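Local coordinates for packaging protein UL32 (Human herpesvirus 8 type M, PDB 6XF9) that forms a zinc-binding pentameric ring required for herpesviral genome packaging and probably helps bring newly made capsids to nuclear replication compartments, at residues 71-76 / 396-401; 87-92 / 275-280; 218-223 / 385-390; 426-431 / 461-466. All blocks are in the same frame, centred on the assembly; numbering follows the deposited sequence.

Overall arrangement
Four contacts are spread over one mostly helical chain, one of five copies in the assembly. Contact 1 (helix 71-83 on helix 391-402) closes a long loop in which contacts 2 and 3 are both nested, and these two cross along the chain. Contact 4 (helix 416-430 with helix 459-465) follows in series. Contacts 1 and 3 have centres about 18 Å apart and join successive helices, 382-386 and 391-402, to earlier parts of the chain. Contact 2 lies nearest the chain's centre; contact 4 is about 39 Å from contact 1, centre to centre, on the opposite side of the chain's centre. The first three thus tie sequence-distant halves together, whereas contact 4 borders a neighbouring subunit.

Contact 1 (71-76 / 396-401); sequences FFEDYA and KLRASA
Arg398 reaches across from helix 391-402 with its guanidinium turned almost perpendicular to both carboxylates it meets, 89° from that of Glu73 and 87° from that of Asp74. Its CG lies beside the backbone N, and a bend at chi3 swings the tip over the Glu73-Asp74 backbone, so that Glu73 O sits above the centre of one guanidinium face. Glu73 crosses the arginine at about a right angle: its extended chain brings OE2 to NH2 of Arg398 at 3.0 Å, a nearly straight bond in the guanidinium plane that meets the oxygen from above the carboxylate plane. Asp74 instead runs alongside, pointing the same way, and its OD1 is 2.8 Å from Arg398 NH1 in a weak, bent bond. The three residues form a salt-bridge network between two helices whose axes cross at 96° and come within 8.6 Å. One turn further on, small residues permit close backbone approach: Ala76 CB lies 4.0 Å from Ala401 CB and 3.6 Å from Ala401 O. The other carboxylate oxygen of Asp74, OD2, takes a weak hydrogen bond from His106, and neighbouring Tyr75 bonds through its hydroxyl to His130, a zinc ligand.

Contact 2 (87-92 / 275-280); sequences HCWTST and QGPCLM
Trp89 and Met280 make the tight part of this buried contact, side by side and pointing the same way. With CG anti to the backbone N (chi1 174°), the indole presents its pyrrole corner to the 275-280 segment: CD1 lies 3.6 Å from Met280 CB, and NE1 lies 3.4 Å from Pro277 CG. With chi2 extended (167°), Met280 lays SD obliquely beside the five-membered ring, 4.5 Å from its centroid, a Met-aromatic contact. The bend at chi3 (77°) then turns the methyl CE of Met280 to Thr92 CG2, 3.7 Å away. Pro277 is the centre of an inverse gamma turn, and the 3-10 segment 278-280 that follows carries Met280 back to the tryptophan. The looser side is toward Cys88, at the N-cap of helix 89-106: its side chain points away and touches helix 297-304, near the zinc ligands Cys296 and Cys299. Neither side faces solvent, as every touching residue is buried; Leu21, Trp232 and Ile231 pack around the indole and proline. The main polar feature is Thr92 OG1, 3.0 Å from Met280 O, although its proton has a second acceptor within reach. The buried carbonyl of Met280 thus has a hydroxyl close by inside an otherwise apolar and sulfur-aromatic contact, which implies that shape and dispersion carry most of the join between helix 89-106 and the 275-280 loop.

Contact 3 (218-223 / 385-390); sequences RPTKPS and LFRLPR
A single antiparallel beta bridge, with Thr220 and Arg387 as a non-hydrogen-bonded pair, joins the loop 218-223 to the residues that follow helix 382-386: Leu388 N donates to Pro219 O at 2.9 Å and Lys221 N to Phe386 O at 2.7 Å, both nearly along the C=O axis. Arg218 extends the join beyond the bridge. Its CB packs on Arg387 CD at 3.9 Å; CG, beside the backbone N, lies over one face of the Arg390 guanidinium. The bend at chi2 puts CD over the centre of that same group and 3.0 Å from Leu388 O; the bend at chi3 turns NE between Leu388 O and Arg390 CG. CZ continues over that methylene, which covers the centre of one guanidinium face, while Pro219 CD lies toward the rim of the other. The two guanidinium planes are 27° apart, like charges brought close; the Arg390 tip is held by Cys214 O and Ala211 O, which probably eases the repulsion. Lys221, on the far side of the bridge, sends its amine to Pro4 O. The Arg218 chain ends at NH1, which donates to Leu388 O at 2.5 Å, from 46° above the carbonyl plane.

Contact 4 (426-431 / 461-466); sequences KGLQNA and QTSHLY
The Tyr466 ring has Leu465 CB over the centre of one face, 3.7 Å above its plane, and His364 meets the ring with the two planes nearly perpendicular. Its hydroxyl bonds to His364 ND1, so the ring packs against helix 360-369, and what Tyr466 offers helix 416-430 is its backbone carbonyl. The other flat group, the Gln429 amide, bridges the gap between the helices. Its CG is anti to the backbone N and the chain runs extended, bringing NE2 to Tyr466 O at 2.9 Å in a weak bond with an angle of 125° at the hydrogen. NE2 also passes 3.7 Å from Thr462 O. At the amide's other end, OE1 accepts from Lys426 NZ at 2.9 Å, the donor standing 47° above the carbonyl plane; held at both ends, though weakly at NE2, the amide is restrained in its rotation. Lys426 NZ is shared with Asp370, to which it forms a salt bridge. Elsewhere packing is sparse: Leu428 CD1 lies 3.8 Å from Ser463 OG, and the helix axes approach no closer than 10.3 Å, inclined at 32°. Leu428 packs on Ser438, Ile441 and Ile442 of helix 435-451, the helix that connects the two in sequence. Thr462 and Tyr466 lean on helix 360-369, which carries the zinc ligand His366, while Leu465 and Tyr466 touch Phe153 and Ser49 of a neighbouring subunit, placing helix 459-465 between that zinc-bearing region and the ring interface.

Contact 1 (71-76 / 396-401)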
loop_
_atom_site.group_PDB
_atom_site.type_symbol
_atom_site.label_atom_id
_atom_site.label_comp_id
_atom_site.label_asym_id
_atom_site.label_seq_id
_atom_site.Cartn_x
_atom_site.Cartn_y
_atom_site.Cartn_z
ATOM N N PHE D 71 -21.057 51.873 -20.744
ATOM C CA PHE D 71 -20.165 50.812 -21.070
ATOM C C PHE D 71 -20.203 49.850 -19.949
ATOM O O PHE D 71 -20.252 48.680 -20.149
ATOM C CB PHE D 71 -18.759 51.306 -21.137
ATOM C CG PHE D 71 -17.735 50.222 -21.216
ATOM C CD1 PHE D 71 -17.626 49.446 -22.324
ATOM C CD2 PHE D 71 -16.874 50.013 -20.195
ATOM C CE1 PHE D 71 -16.678 48.475 -22.406
ATOM C CE2 PHE D 71 -15.921 49.048 -20.266
ATOM C CZ PHE D 71 -15.824 48.281 -21.372
ATOM N N PHE D 72 -20.221 50.353 -18.743
ATOM C CA PHE D 72 -20.184 49.393 -17.653
ATOM C C PHE D 72 -21.465 48.580 -17.598
ATOM O O PHE D 72 -21.455 47.448 -17.108
ATOM C CB PHE D 72 -20.019 50.129 -16.336
ATOM C CG PHE D 72 -18.723 50.851 -16.197
ATOM C CD1 PHE D 72 -17.567 50.171 -15.858
ATOM C CD2 PHE D 72 -18.656 52.228 -16.414
ATOM C CE1 PHE D 72 -16.366 50.846 -15.707
ATOM C CE2 PHE D 72 -17.449 52.918 -16.275
ATOM C CZ PHE D 72 -16.300 52.224 -15.922
ATOM N N GLU D 73 -22.576 49.146 -18.070
ATOM C CA GLU D 73 -23.835 48.415 -18.089
ATOM C C GLU D 73 -23.958 47.510 -19.300
ATOM O O GLU D 73 -24.643 46.486 -19.226
ATOM C CB GLU D 73 -25.027 49.365 -18.067
ATOM C CG GLU D 73 -25.206 50.146 -16.793
ATOM C CD GLU D 73 -26.360 51.136 -16.908
ATOM O OE1 GLU D 73 -26.964 51.460 -15.851
ATOM O OE2 GLU D 73 -26.703 51.533 -18.056
ATOM N N ASP D 74 -23.340 47.858 -20.427
ATOM C CA ASP D 74 -23.445 46.935 -21.553
ATOM C C ASP D 74 -22.513 45.751 -21.367
ATOM O O ASP D 74 -22.864 44.618 -21.715
ATOM C CB ASP D 74 -23.155 47.640 -22.884
ATOM C CG ASP D 74 -24.213 48.667 -23.251
ATOM O OD1 ASP D 74 -25.431 48.344 -23.202
ATOM O OD2 ASP D 74 -23.808 49.789 -23.632
ATOM N N TYR D 75 -21.317 45.999 -20.834
ATOM C CA TYR D 75 -20.421 44.895 -20.516
ATOM C C TYR D 75 -21.048 43.994 -19.461
ATOM O O TYR D 75 -20.956 42.766 -19.552
ATOM C CB TYR D 75 -19.059 45.431 -20.077
ATOM C CG TYR D 75 -18.114 44.399 -19.511
ATOM C CD1 TYR D 75 -17.629 43.343 -20.287
ATOM C CD2 TYR D 75 -17.675 44.498 -18.205
ATOM C CE1 TYR D 75 -16.748 42.392 -19.739
ATOM C CE2 TYR D 75 -16.806 43.572 -17.659
ATOM C CZ TYR D 75 -16.342 42.521 -18.413
ATOM O OH TYR D 75 -15.463 41.619 -17.805
ATOM N N ALA D 76 -21.704 44.586 -18.458
ATOM C CA ALA D 76 -22.353 43.785 -17.426
ATOM C C ALA D 76 -23.518 42.967 -17.968
ATOM O O ALA D 76 -23.876 41.950 -17.366
ATOM C CB ALA D 76 -22.825 44.666 -16.278
ATOM N N LYS D 396 -33.634 48.029 -14.889
ATOM C CA LYS D 396 -33.324 47.668 -13.511
ATOM C C LYS D 396 -32.297 46.549 -13.467
ATOM O O LYS D 396 -31.373 46.577 -12.642
ATOM C CB LYS D 396 -34.592 47.244 -12.769
ATOM C CG LYS D 396 -35.597 48.359 -12.498
ATOM C CD LYS D 396 -36.774 47.851 -11.642
ATOM C CE LYS D 396 -37.945 47.322 -12.502
ATOM N NZ LYS D 396 -38.958 48.399 -12.859
ATOM N N LEU D 397 -32.417 45.582 -14.385
ATOM C CA LEU D 397 -31.437 44.506 -14.475
ATOM C C LEU D 397 -30.041 45.071 -14.654
ATOM O O LEU D 397 -29.141 44.798 -13.854
ATOM C CB LEU D 397 -31.760 43.613 -15.672
ATOM C CG LEU D 397 -31.134 42.219 -15.833
ATOM C CD1 LEU D 397 -31.719 41.244 -14.817
ATOM C CD2 LEU D 397 -31.257 41.672 -17.255
ATOM N N ARG D 398 -29.860 45.904 -15.681
ATOM C CA ARG D 398 -28.542 46.449 -15.982
ATOM C C ARG D 398 -27.962 47.210 -14.808
ATOM O O ARG D 398 -26.755 47.149 -14.559
ATOM C CB ARG D 398 -28.618 47.349 -17.203
ATOM C CG ARG D 398 -29.137 46.646 -18.423
ATOM C CD ARG D 398 -29.314 47.602 -19.588
ATOM N NE ARG D 398 -28.318 48.678 -19.635
ATOM C CZ ARG D 398 -27.698 49.067 -20.747
ATOM N NH1 ARG D 398 -27.933 48.446 -21.901
ATOM N NH2 ARG D 398 -26.821 50.063 -20.704
ATOM N N ALA D 399 -28.786 48.005 -14.130
ATOM C CA ALA D 399 -28.313 48.731 -12.957
ATOM C C ALA D 399 -27.827 47.763 -11.893
ATOM O O ALA D 399 -26.784 47.978 -11.266
ATOM C CB ALA D 399 -29.436 49.602 -12.405
ATOM N N SER D 400 -28.568 46.676 -11.692
ATOM C CA SER D 400 -28.190 45.704 -10.680
ATOM C C SER D 400 -26.896 45.012 -11.086
ATOM O O SER D 400 -25.943 44.930 -10.297
ATOM C CB SER D 400 -29.328 44.696 -10.512
ATOM O OG SER D 400 -29.148 43.861 -9.383
ATOM N N ALA D 401 -26.829 44.567 -12.347
ATOM C CA ALA D 401 -25.670 43.832 -12.848
ATOM C C ALA D 401 -24.437 44.717 -12.930
ATOM O O ALA D 401 -23.317 44.241 -12.717
ATOM C CB ALA D 401 -25.969 43.235 -14.220
#

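Contact 2 (87-92 / 275-280)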
loop_
_atom_site.group_PDB
_atom_site.type_symbol
_atom_site.label_atom_id
_atom_site.label_comp_id
_atom_site.label_asym_id
_atom_site.label_seq_id
_atom_site.Cartn_x
_atom_site.Cartn_y
_atom_site.Cartn_z
ATOM N N HIS D 87 -21.242 26.271 -21.888
ATOM C CA HIS D 87 -19.854 26.253 -22.445
ATOM C C HIS D 87 -19.730 25.492 -23.891
ATOM O O HIS D 87 -19.831 24.263 -24.148
ATOM C CB HIS D 87 -19.034 25.296 -21.645
ATOM C CG HIS D 87 -18.319 25.861 -20.479
ATOM N ND1 HIS D 87 -18.832 25.802 -19.202
ATOM C CD2 HIS D 87 -17.075 26.367 -20.366
ATOM C CE1 HIS D 87 -17.961 26.313 -18.359
ATOM N NE2 HIS D 87 -16.890 26.671 -19.041
ATOM N N CYS D 88 -19.593 26.298 -24.897
ATOM C CA CYS D 88 -19.571 25.664 -26.211
ATOM C C CYS D 88 -18.992 26.628 -27.233
ATOM O O CYS D 88 -18.515 27.714 -26.884
ATOM C CB CYS D 88 -20.965 25.180 -26.594
ATOM S SG CYS D 88 -22.224 26.420 -26.407
ATOM N N TRP D 89 -19.005 26.219 -28.506
ATOM C CA TRP D 89 -18.516 27.114 -29.547
ATOM C C TRP D 89 -19.426 28.334 -29.688
ATOM O O TRP D 89 -18.947 29.471 -29.631
ATOM C CB TRP D 89 -18.393 26.379 -30.889
ATOM C CG TRP D 89 -18.028 27.319 -31.984
ATOM C CD1 TRP D 89 -16.790 27.757 -32.309
ATOM C CD2 TRP D 89 -18.941 28.007 -32.849
ATOM N NE1 TRP D 89 -16.864 28.656 -33.351
ATOM C CE2 TRP D 89 -18.180 28.816 -33.700
ATOM C CE3 TRP D 89 -20.327 27.996 -32.997
ATOM C CZ2 TRP D 89 -18.758 29.614 -34.671
ATOM C CZ3 TRP D 89 -20.899 28.786 -33.970
ATOM C CH2 TRP D 89 -20.119 29.589 -34.784
ATOM N N THR D 90 -20.730 28.104 -29.772
ATOM C CA THR D 90 -21.671 29.192 -30.010
ATOM C C THR D 90 -21.602 30.272 -28.944
ATOM O O THR D 90 -21.698 31.460 -29.257
ATOM C CB THR D 90 -23.119 28.671 -30.099
ATOM O OG1 THR D 90 -23.224 27.727 -31.172
ATOM C CG2 THR D 90 -24.085 29.820 -30.343
ATOM N N SER D 91 -21.441 29.877 -27.689
ATOM C CA SER D 91 -21.363 30.870 -26.619
ATOM C C SER D 91 -20.082 31.677 -26.717
ATOM O O SER D 91 -20.067 32.847 -26.319
ATOM C CB SER D 91 -21.464 30.223 -25.242
ATOM O OG SER D 91 -22.572 29.339 -25.177
ATOM N N THR D 92 -18.997 31.079 -27.227
ATOM C CA THR D 92 -17.767 31.842 -27.436
ATOM C C THR D 92 -17.902 32.797 -28.612
ATOM O O THR D 92 -17.473 33.955 -28.532
ATOM C CB THR D 92 -16.602 30.885 -27.658
ATOM O OG1 THR D 92 -16.524 30.003 -26.536
ATOM C CG2 THR D 92 -15.277 31.641 -27.836
ATOM N N GLN D 275 -11.507 19.842 -38.457
ATOM C CA GLN D 275 -11.741 19.991 -37.030
ATOM C C GLN D 275 -12.378 21.323 -36.676
ATOM O O GLN D 275 -12.583 21.592 -35.490
ATOM C CB GLN D 275 -10.417 19.869 -36.262
ATOM C CG GLN D 275 -9.886 18.467 -36.082
ATOM C CD GLN D 275 -8.611 18.449 -35.268
ATOM O OE1 GLN D 275 -8.640 18.472 -34.040
ATOM N NE2 GLN D 275 -7.486 18.412 -35.946
ATOM N N GLY D 276 -12.673 22.175 -37.658
ATOM C CA GLY D 276 -13.420 23.389 -37.415
ATOM C C GLY D 276 -12.705 24.356 -36.495
ATOM O O GLY D 276 -11.550 24.146 -36.105
ATOM N N PRO D 277 -13.371 25.458 -36.141
ATOM C CA PRO D 277 -12.772 26.448 -35.239
ATOM C C PRO D 277 -12.793 25.925 -33.809
ATOM O O PRO D 277 -13.263 26.595 -32.885
ATOM C CB PRO D 277 -13.668 27.672 -35.434
ATOM C CG PRO D 277 -15.003 27.097 -35.782
ATOM C CD PRO D 277 -14.781 25.757 -36.441
ATOM N N CYS D 278 -12.290 24.701 -33.629
ATOM C CA CYS D 278 -12.417 23.982 -32.369
ATOM C C CYS D 278 -11.608 24.609 -31.248
ATOM O O CYS D 278 -11.827 24.255 -30.088
ATOM C CB CYS D 278 -11.999 22.516 -32.551
ATOM S SG CYS D 278 -10.298 22.281 -33.140
ATOM N N LEU D 279 -10.697 25.537 -31.553
ATOM C CA LEU D 279 -9.969 26.246 -30.512
ATOM C C LEU D 279 -10.824 27.294 -29.832
ATOM O O LEU D 279 -10.297 28.076 -29.033
ATOM C CB LEU D 279 -8.698 26.879 -31.080
ATOM C CG LEU D 279 -7.683 25.872 -31.611
ATOM C CD1 LEU D 279 -6.475 26.563 -32.236
ATOM C CD2 LEU D 279 -7.232 24.946 -30.498
ATOM N N MET D 280 -12.117 27.350 -30.166
ATOM C CA MET D 280 -13.099 28.145 -29.441
ATOM C C MET D 280 -14.041 27.306 -28.585
ATOM O O MET D 280 -14.923 27.867 -27.927
ATOM C CB MET D 280 -13.929 28.983 -30.410
ATOM C CG MET D 280 -13.212 30.171 -30.964
ATOM S SD MET D 280 -14.163 30.813 -32.335
ATOM C CE MET D 280 -15.475 31.687 -31.498
#

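Contact 3 (218-223 / 385-390)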
loop_
_atom_site.group_PDB
_atom_site.type_symbol
_atom_site.label_atom_id
_atom_site.label_comp_id
_atom_site.label_asym_id
_atom_site.label_seq_id
_atom_site.Cartn_x
_atom_site.Cartn_y
_atom_site.Cartn_z
ATOM N N ARG D 218 -43.463 37.473 -24.743
ATOM C CA ARG D 218 -42.156 37.940 -25.192
ATOM C C ARG D 218 -41.797 37.280 -26.505
ATOM O O ARG D 218 -41.905 36.055 -26.632
ATOM C CB ARG D 218 -41.085 37.612 -24.169
ATOM C CG ARG D 218 -41.215 38.344 -22.858
ATOM C CD ARG D 218 -40.659 39.734 -23.027
ATOM N NE ARG D 218 -41.619 40.717 -23.486
ATOM C CZ ARG D 218 -41.273 41.907 -23.958
ATOM N NH1 ARG D 218 -39.992 42.248 -24.030
ATOM N NH2 ARG D 218 -42.206 42.759 -24.352
ATOM N N PRO D 219 -41.386 38.055 -27.494
ATOM C CA PRO D 219 -40.880 37.460 -28.725
ATOM C C PRO D 219 -39.456 36.992 -28.520
ATOM O O PRO D 219 -38.702 37.532 -27.707
ATOM C CB PRO D 219 -40.944 38.612 -29.740
ATOM C CG PRO D 219 -41.695 39.720 -29.046
ATOM C CD PRO D 219 -41.456 39.517 -27.590
ATOM N N THR D 220 -39.104 35.969 -29.279
ATOM C CA THR D 220 -37.772 35.405 -29.254
ATOM C C THR D 220 -36.890 36.011 -30.334
ATOM O O THR D 220 -37.347 36.356 -31.423
ATOM C CB THR D 220 -37.851 33.886 -29.387
ATOM O OG1 THR D 220 -38.459 33.541 -30.638
ATOM C CG2 THR D 220 -38.675 33.301 -28.245
ATOM N N LYS D 221 -35.606 36.093 -30.025
ATOM C CA LYS D 221 -34.568 36.522 -30.945
ATOM C C LYS D 221 -34.244 35.434 -31.967
ATOM O O LYS D 221 -34.665 34.279 -31.835
ATOM C CB LYS D 221 -33.341 36.910 -30.134
ATOM C CG LYS D 221 -33.676 37.904 -29.052
ATOM C CD LYS D 221 -32.419 38.553 -28.494
ATOM C CE LYS D 221 -31.733 37.645 -27.528
ATOM N NZ LYS D 221 -30.840 38.388 -26.610
ATOM N N PRO D 222 -33.497 35.778 -33.020
ATOM C CA PRO D 222 -33.219 34.797 -34.084
ATOM C C PRO D 222 -32.358 33.619 -33.626
ATOM O O PRO D 222 -31.418 33.763 -32.838
ATOM C CB PRO D 222 -32.471 35.625 -35.139
ATOM C CG PRO D 222 -32.821 37.052 -34.848
ATOM C CD PRO D 222 -33.035 37.133 -33.378
ATOM N N SER D 223 -32.675 32.446 -34.165
ATOM C CA SER D 223 -31.897 31.248 -33.892
ATOM C C SER D 223 -30.509 31.381 -34.480
ATOM O O SER D 223 -30.344 31.822 -35.619
ATOM C CB SER D 223 -32.587 30.024 -34.483
ATOM O OG SER D 223 -31.642 29.016 -34.792
ATOM N N LEU D 385 -31.307 34.164 -22.666
ATOM C CA LEU D 385 -30.518 34.224 -23.882
ATOM C C LEU D 385 -31.345 34.708 -25.061
ATOM O O LEU D 385 -30.822 35.399 -25.944
ATOM C CB LEU D 385 -29.914 32.858 -24.182
ATOM C CG LEU D 385 -28.812 32.360 -23.251
ATOM C CD1 LEU D 385 -28.098 31.187 -23.943
ATOM C CD2 LEU D 385 -27.831 33.477 -22.853
ATOM N N PHE D 386 -32.627 34.329 -25.121
ATOM C CA PHE D 386 -33.352 34.436 -26.379
ATOM C C PHE D 386 -34.655 35.212 -26.341
ATOM O O PHE D 386 -35.168 35.537 -27.412
ATOM C CB PHE D 386 -33.611 33.036 -26.967
ATOM C CG PHE D 386 -32.436 32.521 -27.745
ATOM C CD1 PHE D 386 -32.099 33.091 -28.961
ATOM C CD2 PHE D 386 -31.620 31.542 -27.224
ATOM C CE1 PHE D 386 -30.995 32.665 -29.664
ATOM C CE2 PHE D 386 -30.520 31.101 -27.921
ATOM C CZ PHE D 386 -30.208 31.663 -29.143
ATOM N N ARG D 387 -35.192 35.542 -25.180
ATOM C CA ARG D 387 -36.390 36.359 -25.128
ATOM C C ARG D 387 -36.046 37.839 -25.090
ATOM O O ARG D 387 -35.090 38.263 -24.423
ATOM C CB ARG D 387 -37.246 35.972 -23.932
ATOM C CG ARG D 387 -37.804 34.595 -24.138
ATOM C CD ARG D 387 -39.104 34.391 -23.442
ATOM N NE ARG D 387 -39.663 33.112 -23.863
ATOM C CZ ARG D 387 -40.353 32.945 -24.987
ATOM N NH1 ARG D 387 -40.556 33.983 -25.790
ATOM N NH2 ARG D 387 -40.845 31.751 -25.302
ATOM N N LEU D 388 -36.837 38.619 -25.833
ATOM C CA LEU D 388 -36.597 40.046 -25.954
ATOM C C LEU D 388 -36.930 40.721 -24.630
ATOM O O LEU D 388 -38.064 40.619 -24.156
ATOM C CB LEU D 388 -37.464 40.614 -27.079
ATOM C CG LEU D 388 -37.194 42.076 -27.468
ATOM C CD1 LEU D 388 -37.442 42.265 -28.968
ATOM C CD2 LEU D 388 -37.971 43.107 -26.578
ATOM N N PRO D 389 -36.010 41.467 -24.042
ATOM C CA PRO D 389 -36.260 42.008 -22.705
ATOM C C PRO D 389 -37.282 43.128 -22.714
ATOM O O PRO D 389 -37.392 43.910 -23.660
ATOM C CB PRO D 389 -34.888 42.530 -22.276
ATOM C CG PRO D 389 -34.178 42.815 -23.536
ATOM C CD PRO D 389 -34.676 41.810 -24.548
ATOM N N ARG D 390 -38.007 43.223 -21.607
ATOM C CA ARG D 390 -38.867 44.361 -21.369
ATOM C C ARG D 390 -37.976 45.495 -20.902
ATOM O O ARG D 390 -37.276 45.349 -19.889
ATOM C CB ARG D 390 -39.899 44.040 -20.302
ATOM C CG ARG D 390 -40.711 42.817 -20.551
ATOM C CD ARG D 390 -41.514 42.519 -19.301
ATOM N NE ARG D 390 -42.574 41.572 -19.627
ATOM C CZ ARG D 390 -42.459 40.255 -19.524
ATOM N NH1 ARG D 390 -41.351 39.729 -19.022
ATOM N NH2 ARG D 390 -43.468 39.473 -19.880
#

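Contact 4 (426-431 / 461-466)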
loop_
_atom_site.group_PDB
_atom_site.type_symbol
_atom_site.label_atom_id
_atom_site.label_comp_id
_atom_site.label_asym_id
_atom_site.label_seq_id
_atom_site.Cartn_x
_atom_site.Cartn_y
_atom_site.Cartn_z
ATOM N N LYS D 426 -12.985 15.690 -18.678
ATOM C CA LYS D 426 -12.804 15.894 -20.113
ATOM C C LYS D 426 -11.325 15.854 -20.488
ATOM O O LYS D 426 -10.975 15.542 -21.636
ATOM C CB LYS D 426 -13.447 17.213 -20.551
ATOM C CG LYS D 426 -14.956 17.234 -20.385
ATOM C CD LYS D 426 -15.605 15.972 -20.950
ATOM C CE LYS D 426 -15.905 16.140 -22.413
ATOM N NZ LYS D 426 -16.219 14.859 -23.082
ATOM N N GLY D 427 -10.450 16.223 -19.551
ATOM C CA GLY D 427 -9.021 16.194 -19.822
ATOM C C GLY D 427 -8.454 14.791 -19.893
ATOM O O GLY D 427 -7.643 14.484 -20.771
ATOM N N LEU D 428 -8.838 13.924 -18.955
ATOM C CA LEU D 428 -8.341 12.558 -19.039
ATOM C C LEU D 428 -8.867 11.876 -20.296
ATOM O O LEU D 428 -8.186 11.025 -20.878
ATOM C CB LEU D 428 -8.716 11.763 -17.780
ATOM C CG LEU D 428 -10.160 11.440 -17.436
ATOM C CD1 LEU D 428 -10.743 10.339 -18.300
ATOM C CD2 LEU D 428 -10.217 10.987 -16.004
ATOM N N GLN D 429 -10.041 12.291 -20.758
ATOM C CA GLN D 429 -10.705 11.752 -21.939
ATOM C C GLN D 429 -10.079 12.220 -23.253
ATOM O O GLN D 429 -10.273 11.574 -24.286
ATOM C CB GLN D 429 -12.182 12.139 -21.857
ATOM C CG GLN D 429 -13.136 11.226 -22.511
ATOM C CD GLN D 429 -14.558 11.629 -22.218
ATOM O OE1 GLN D 429 -14.805 12.741 -21.780
ATOM N NE2 GLN D 429 -15.502 10.723 -22.437
ATOM N N ASN D 430 -9.398 13.363 -23.262
ATOM C CA ASN D 430 -8.879 13.942 -24.498
ATOM C C ASN D 430 -7.362 14.118 -24.470
ATOM O O ASN D 430 -6.819 14.806 -25.344
ATOM C CB ASN D 430 -9.526 15.312 -24.766
ATOM C CG ASN D 430 -11.007 15.230 -25.159
ATOM O OD1 ASN D 430 -11.393 14.577 -26.145
ATOM N ND2 ASN D 430 -11.850 15.894 -24.363
ATOM N N ALA D 431 -6.658 13.508 -23.515
ATOM C CA ALA D 431 -5.225 13.736 -23.352
ATOM C C ALA D 431 -4.649 12.643 -22.465
ATOM O O ALA D 431 -5.364 11.999 -21.690
ATOM C CB ALA D 431 -4.923 15.117 -22.759
ATOM N N GLN D 461 -17.685 4.168 -17.198
ATOM C CA GLN D 461 -18.435 3.735 -18.367
ATOM C C GLN D 461 -18.403 4.810 -19.443
ATOM O O GLN D 461 -18.111 4.522 -20.608
ATOM C CB GLN D 461 -19.873 3.379 -17.964
ATOM C CG GLN D 461 -20.819 3.321 -19.158
ATOM C CD GLN D 461 -22.290 3.043 -18.794
ATOM O OE1 GLN D 461 -22.654 2.969 -17.614
ATOM N NE2 GLN D 461 -23.145 2.928 -19.823
ATOM N N THR D 462 -18.643 6.073 -19.062
ATOM C CA THR D 462 -18.639 7.156 -20.044
ATOM C C THR D 462 -17.286 7.309 -20.695
ATOM O O THR D 462 -17.194 7.473 -21.914
ATOM C CB THR D 462 -19.043 8.480 -19.405
ATOM O OG1 THR D 462 -20.337 8.343 -18.825
ATOM C CG2 THR D 462 -19.056 9.597 -20.447
ATOM N N SER D 463 -16.218 7.274 -19.906
ATOM C CA SER D 463 -14.895 7.426 -20.495
ATOM C C SER D 463 -14.561 6.281 -21.434
ATOM O O SER D 463 -13.881 6.489 -22.451
ATOM C CB SER D 463 -13.833 7.497 -19.414
ATOM O OG SER D 463 -12.573 7.535 -20.053
ATOM N N HIS D 464 -15.018 5.066 -21.120
ATOM C CA HIS D 464 -14.789 3.968 -22.051
ATOM C C HIS D 464 -15.556 4.212 -23.348
ATOM O O HIS D 464 -15.003 4.047 -24.439
ATOM C CB HIS D 464 -15.171 2.616 -21.424
ATOM C CG HIS D 464 -14.130 2.056 -20.489
ATOM N ND1 HIS D 464 -12.862 1.697 -20.902
ATOM C CD2 HIS D 464 -14.211 1.697 -19.178
ATOM C CE1 HIS D 464 -12.184 1.211 -19.869
ATOM N NE2 HIS D 464 -12.984 1.188 -18.814
ATOM N N LEU D 465 -16.806 4.682 -23.249
ATOM C CA LEU D 465 -17.708 4.683 -24.400
ATOM C C LEU D 465 -17.443 5.830 -25.391
ATOM O O LEU D 465 -17.301 5.583 -26.597
ATOM C CB LEU D 465 -19.161 4.747 -23.918
ATOM C CG LEU D 465 -19.818 3.509 -23.271
ATOM C CD1 LEU D 465 -21.324 3.740 -22.991
ATOM C CD2 LEU D 465 -19.569 2.224 -24.071
ATOM N N TYR D 466 -17.328 7.080 -24.917
ATOM C CA TYR D 466 -17.553 8.247 -25.775
ATOM C C TYR D 466 -16.388 9.241 -25.749
ATOM O O TYR D 466 -15.485 9.185 -24.903
ATOM C CB TYR D 466 -18.847 8.982 -25.375
ATOM C CG TYR D 466 -20.089 8.131 -25.519
ATOM C CD1 TYR D 466 -20.295 7.375 -26.653
ATOM C CD2 TYR D 466 -21.029 8.063 -24.514
ATOM C CE1 TYR D 466 -21.416 6.584 -26.807
ATOM C CE2 TYR D 466 -22.159 7.270 -24.647
ATOM C CZ TYR D 466 -22.338 6.526 -25.798
ATOM O OH TYR D 466 -23.440 5.712 -25.946
#